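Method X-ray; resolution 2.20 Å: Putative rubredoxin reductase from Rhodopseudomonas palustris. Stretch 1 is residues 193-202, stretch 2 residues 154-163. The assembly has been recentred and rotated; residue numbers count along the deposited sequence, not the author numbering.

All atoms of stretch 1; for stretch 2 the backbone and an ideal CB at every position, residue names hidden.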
# COMPACT_ATOMS: atom_id res chain seq x y z
N ARG A 193 -8.11 12.95 -17.12
CA ARG A 193 -9.18 11.96 -17.00
C ARG A 193 -10.15 12.30 -15.88
O ARG A 193 -11.37 12.30 -16.09
CB ARG A 193 -8.58 10.58 -16.75
CG ARG A 193 -7.74 10.09 -17.93
CD ARG A 193 -8.63 9.80 -19.13
NE ARG A 193 -9.40 8.57 -18.94
CZ ARG A 193 -10.58 8.33 -19.50
NH1 ARG A 193 -11.15 9.24 -20.28
NH2 ARG A 193 -11.19 7.17 -19.29
N HIS A 194 -9.63 12.59 -14.69
CA HIS A 194 -10.48 12.92 -13.55
C HIS A 194 -11.22 14.22 -13.76
O HIS A 194 -12.42 14.31 -13.46
CB HIS A 194 -9.64 12.96 -12.27
CG HIS A 194 -9.20 11.61 -11.81
ND1 HIS A 194 -10.08 10.55 -11.69
CD2 HIS A 194 -7.99 11.15 -11.43
CE1 HIS A 194 -9.42 9.49 -11.26
NE2 HIS A 194 -8.15 9.82 -11.09
N SER A 195 -10.53 15.24 -14.26
CA SER A 195 -11.16 16.52 -14.53
C SER A 195 -12.30 16.28 -15.52
O SER A 195 -13.40 16.81 -15.37
CB SER A 195 -10.16 17.49 -15.15
OG SER A 195 -9.15 17.84 -14.22
N GLY A 196 -12.01 15.48 -16.54
CA GLY A 196 -13.01 15.16 -17.54
C GLY A 196 -14.25 14.53 -16.94
O GLY A 196 -15.34 14.66 -17.49
N ALA A 197 -14.08 13.84 -15.82
CA ALA A 197 -15.21 13.20 -15.17
C ALA A 197 -15.95 14.20 -14.29
O ALA A 197 -16.95 13.87 -13.66
CB ALA A 197 -14.73 12.03 -14.33
N GLY A 198 -15.46 15.43 -14.24
CA GLY A 198 -16.12 16.45 -13.44
C GLY A 198 -15.55 16.61 -12.05
O GLY A 198 -16.15 17.28 -11.21
N ILE A 199 -14.40 15.99 -11.79
CA ILE A 199 -13.77 16.11 -10.48
C ILE A 199 -12.91 17.37 -10.51
O ILE A 199 -12.12 17.57 -11.43
CB ILE A 199 -12.89 14.88 -10.21
CG1 ILE A 199 -13.79 13.64 -10.09
CG2 ILE A 199 -12.04 15.11 -8.97
CD1 ILE A 199 -13.05 12.31 -10.05
N ARG A 200 -13.09 18.24 -9.52
CA ARG A 200 -12.34 19.49 -9.47
C ARG A 200 -11.05 19.29 -8.68
O ARG A 200 -11.09 19.01 -7.47
CB ARG A 200 -13.17 20.59 -8.79
CG ARG A 200 -14.68 20.51 -9.01
CD ARG A 200 -15.12 21.17 -10.29
NE ARG A 200 -14.82 22.60 -10.28
CZ ARG A 200 -15.11 23.43 -11.28
NH1 ARG A 200 -15.71 22.98 -12.38
NH2 ARG A 200 -14.78 24.71 -11.19
N MET A 201 -9.91 19.43 -9.35
CA MET A 201 -8.61 19.28 -8.72
C MET A 201 -8.08 20.61 -8.18
O MET A 201 -8.21 21.65 -8.84
CB MET A 201 -7.61 18.71 -9.72
CG MET A 201 -7.05 17.36 -9.31
SD MET A 201 -8.34 16.09 -9.16
CE MET A 201 -7.45 14.65 -9.75
N HIS A 202 -7.50 20.58 -6.99
CA HIS A 202 -6.94 21.78 -6.36
C HIS A 202 -5.50 21.49 -5.93
O HIS A 202 -5.27 20.64 -5.07
CB HIS A 202 -7.77 22.16 -5.15
CG HIS A 202 -9.21 22.40 -5.46
ND1 HIS A 202 -9.69 23.60 -5.92
CD2 HIS A 202 -10.28 21.57 -5.38
CE1 HIS A 202 -10.99 23.51 -6.11
NE2 HIS A 202 -11.38 22.29 -5.79
N UNK A 154 -6.76 7.92 -2.72
CA UNK A 154 -7.64 9.06 -2.86
C UNK A 154 -8.29 9.16 -4.22
O UNK A 154 -9.49 9.45 -4.32
CB UNK A 154 -6.86 10.35 -2.57
N UNK A 155 -7.52 8.93 -5.28
CA UNK A 155 -8.05 9.03 -6.64
C UNK A 155 -8.92 7.84 -7.01
O UNK A 155 -9.92 7.98 -7.71
CB UNK A 155 -6.90 9.16 -7.64
N UNK A 156 -8.54 6.65 -6.54
CA UNK A 156 -9.33 5.47 -6.82
C UNK A 156 -10.71 5.71 -6.21
O UNK A 156 -11.73 5.36 -6.80
CB UNK A 156 -8.67 4.20 -6.27
N UNK A 157 -10.74 6.33 -5.04
CA UNK A 157 -12.00 6.63 -4.37
C UNK A 157 -12.75 7.74 -5.12
O UNK A 157 -13.93 7.59 -5.44
CB UNK A 157 -11.75 7.04 -2.92
N UNK A 158 -12.05 8.83 -5.39
CA UNK A 158 -12.65 9.97 -6.08
C UNK A 158 -13.42 9.60 -7.34
O UNK A 158 -14.51 10.12 -7.58
CB UNK A 158 -11.56 10.98 -6.44
N UNK A 159 -12.86 8.73 -8.16
CA UNK A 159 -13.53 8.34 -9.39
C UNK A 159 -14.84 7.63 -9.07
O UNK A 159 -15.88 7.90 -9.69
CB UNK A 159 -12.63 7.44 -10.24
N UNK A 160 -14.81 6.73 -8.10
CA UNK A 160 -16.01 6.01 -7.74
C UNK A 160 -17.07 6.91 -7.12
O UNK A 160 -18.25 6.81 -7.46
CB UNK A 160 -15.66 4.88 -6.77
N UNK A 161 -16.67 7.80 -6.22
CA UNK A 161 -17.62 8.72 -5.60
C UNK A 161 -18.27 9.55 -6.71
O UNK A 161 -19.48 9.79 -6.71
CB UNK A 161 -16.93 9.62 -4.57
N UNK A 162 -17.45 9.98 -7.66
CA UNK A 162 -17.95 10.78 -8.76
C UNK A 162 -18.92 9.95 -9.60
O UNK A 162 -19.98 10.44 -10.01
CB UNK A 162 -16.80 11.30 -9.62
N UNK A 163 -18.55 8.70 -9.86
CA UNK A 163 -19.37 7.80 -10.65
C UNK A 163 -20.72 7.57 -9.98
O UNK A 163 -21.72 7.30 -10.66
CB UNK A 163 -18.65 6.47 -10.86

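Stretch 2 is helical throughout, so its CB atoms sweep round an axis, and those that meet stretch 1 fall at i, i+3, i+4 and i+7: 155, 158, 159 and 162. Stretch 1 offers them the end of a helix, a turn and residues of a strand.

Position 154 has helical angles, and nothing of stretch 1 lies within 5.5 Å of its ideal CB. Stretch 1 therefore leaves the choice open; the residue is Gly154, whose O accepts a backbone hydrogen bond from the N of 158.

At position 155 CA-to-CB points sideways, and the ideal CB is 3.7 Å from His194 NE2. Beyond it the thioether of Met201 ends in a methyl group, so a medium-sized aliphatic side chain such as leucine, isoleucine or methionine would suit. The residue is Leu155, with chi1 m and chi2 t. Its CB packs against the imidazole, 3.7 Å from His194 NE2, and its CD2 extends to 3.6 Å from Met201 CE, an apolar contact that links the helix to the strand.

Position 156 points away from stretch 1, which places no demand on it; it is Glu156, whose carboxylate is hydrogen-bonded elsewhere in the structure. Position 157 is out of reach and equally unconstrained from this side. It is Phe157.

Position 158 points toward stretch 1, and its ideal CB is already 4.1 Å from Ile199 CD1. A small residue, alanine above all, fills such a gap without further reach. Ala158 does so: its CB makes an apolar contact at 4.1 Å with Ile199 CD1, and Ile199 CD1 also lies 3.6 Å from Ala158 O, so the isoleucine tip rests on helix backbone as well as side chain.

Position 159 points sideways, its ideal CB 3.9 Å from His194 CE1 and 4.9 Å from Ile199 CD1. The CB alone already reaches the imidazole, so a small side chain such as alanine or serine fills the place; a longer one would have to lead off to the side. Ala159 sets its CB at the edge of the His194 ring, near the ring plane, 3.9 Å from His194 CE1.

Position 160 points away and 161 sideways; stretch 1 limits neither size nor polarity, so many helix-compatible residues would do. They are Thr160 and Ala161.

Position 162 points toward the turn. Its ideal CB is 3.8 Å from Ile199 CG1 and 4.8 Å from Ala197 O, a carbonyl that invites a donor. A long side chain with an aliphatic stem and a polar end, lysine or arginine, or perhaps glutamine, would answer both features. Arg162 lays its CG 3.8 Å from Ile199 CG1 and sends NE to Ala197 O in a nearly straight hydrogen bond of 2.7 Å. That acceptor lies at the guanidinium edge, near its plane, while Gly198 O lies over one face. A water accepts from Arg162 NH2 at 2.7 Å and donates weakly to Ala197 O at 3.5 Å. Gly198, with the positive phi of a Schellman motif, is suited to glycine by its backbone alone, since a CB would jam against the preceding carbonyl O; an ideal CB on Gly198 would also fall 2.4 Å from Arg162 NH2, a clash.

Position 163 points sideways into space that stretch 1 leaves empty, so most helix-compatible residues would do; it is Ala163.

Stretch 2 (154-163) GLEFAATARA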
# COMPACT_ATOMS: atom_id res chain seq x y z
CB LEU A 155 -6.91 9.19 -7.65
CG LEU A 155 -6.11 10.50 -7.51
CD1 LEU A 155 -5.02 10.55 -8.57
CD2 LEU A 155 -7.04 11.69 -7.67
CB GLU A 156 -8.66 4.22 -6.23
CG GLU A 156 -7.27 3.95 -6.80
CD GLU A 156 -6.66 2.64 -6.34
OE1 GLU A 156 -7.08 2.10 -5.29
OE2 GLU A 156 -5.74 2.14 -7.03
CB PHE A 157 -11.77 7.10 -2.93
CG PHE A 157 -12.98 7.75 -2.31
CD1 PHE A 157 -14.07 6.99 -1.92
CD2 PHE A 157 -13.05 9.14 -2.19
CE1 PHE A 157 -15.23 7.60 -1.43
CE2 PHE A 157 -14.19 9.76 -1.71
CZ PHE A 157 -15.29 8.99 -1.33
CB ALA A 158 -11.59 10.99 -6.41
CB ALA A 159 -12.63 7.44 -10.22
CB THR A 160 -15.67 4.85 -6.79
OG1 THR A 160 -14.92 3.87 -7.52
CG2 THR A 160 -16.94 4.21 -6.23
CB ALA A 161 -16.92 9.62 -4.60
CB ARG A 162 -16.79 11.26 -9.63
CG ARG A 162 -17.23 12.13 -10.80
CD ARG A 162 -18.06 13.30 -10.32
NE ARG A 162 -18.50 14.14 -11.43
CZ ARG A 162 -19.44 15.07 -11.32
NH1 ARG A 162 -20.05 15.27 -10.16
NH2 ARG A 162 -19.77 15.80 -12.38
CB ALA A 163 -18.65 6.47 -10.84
O HOH W 1 -19.31 16.00 -15.07
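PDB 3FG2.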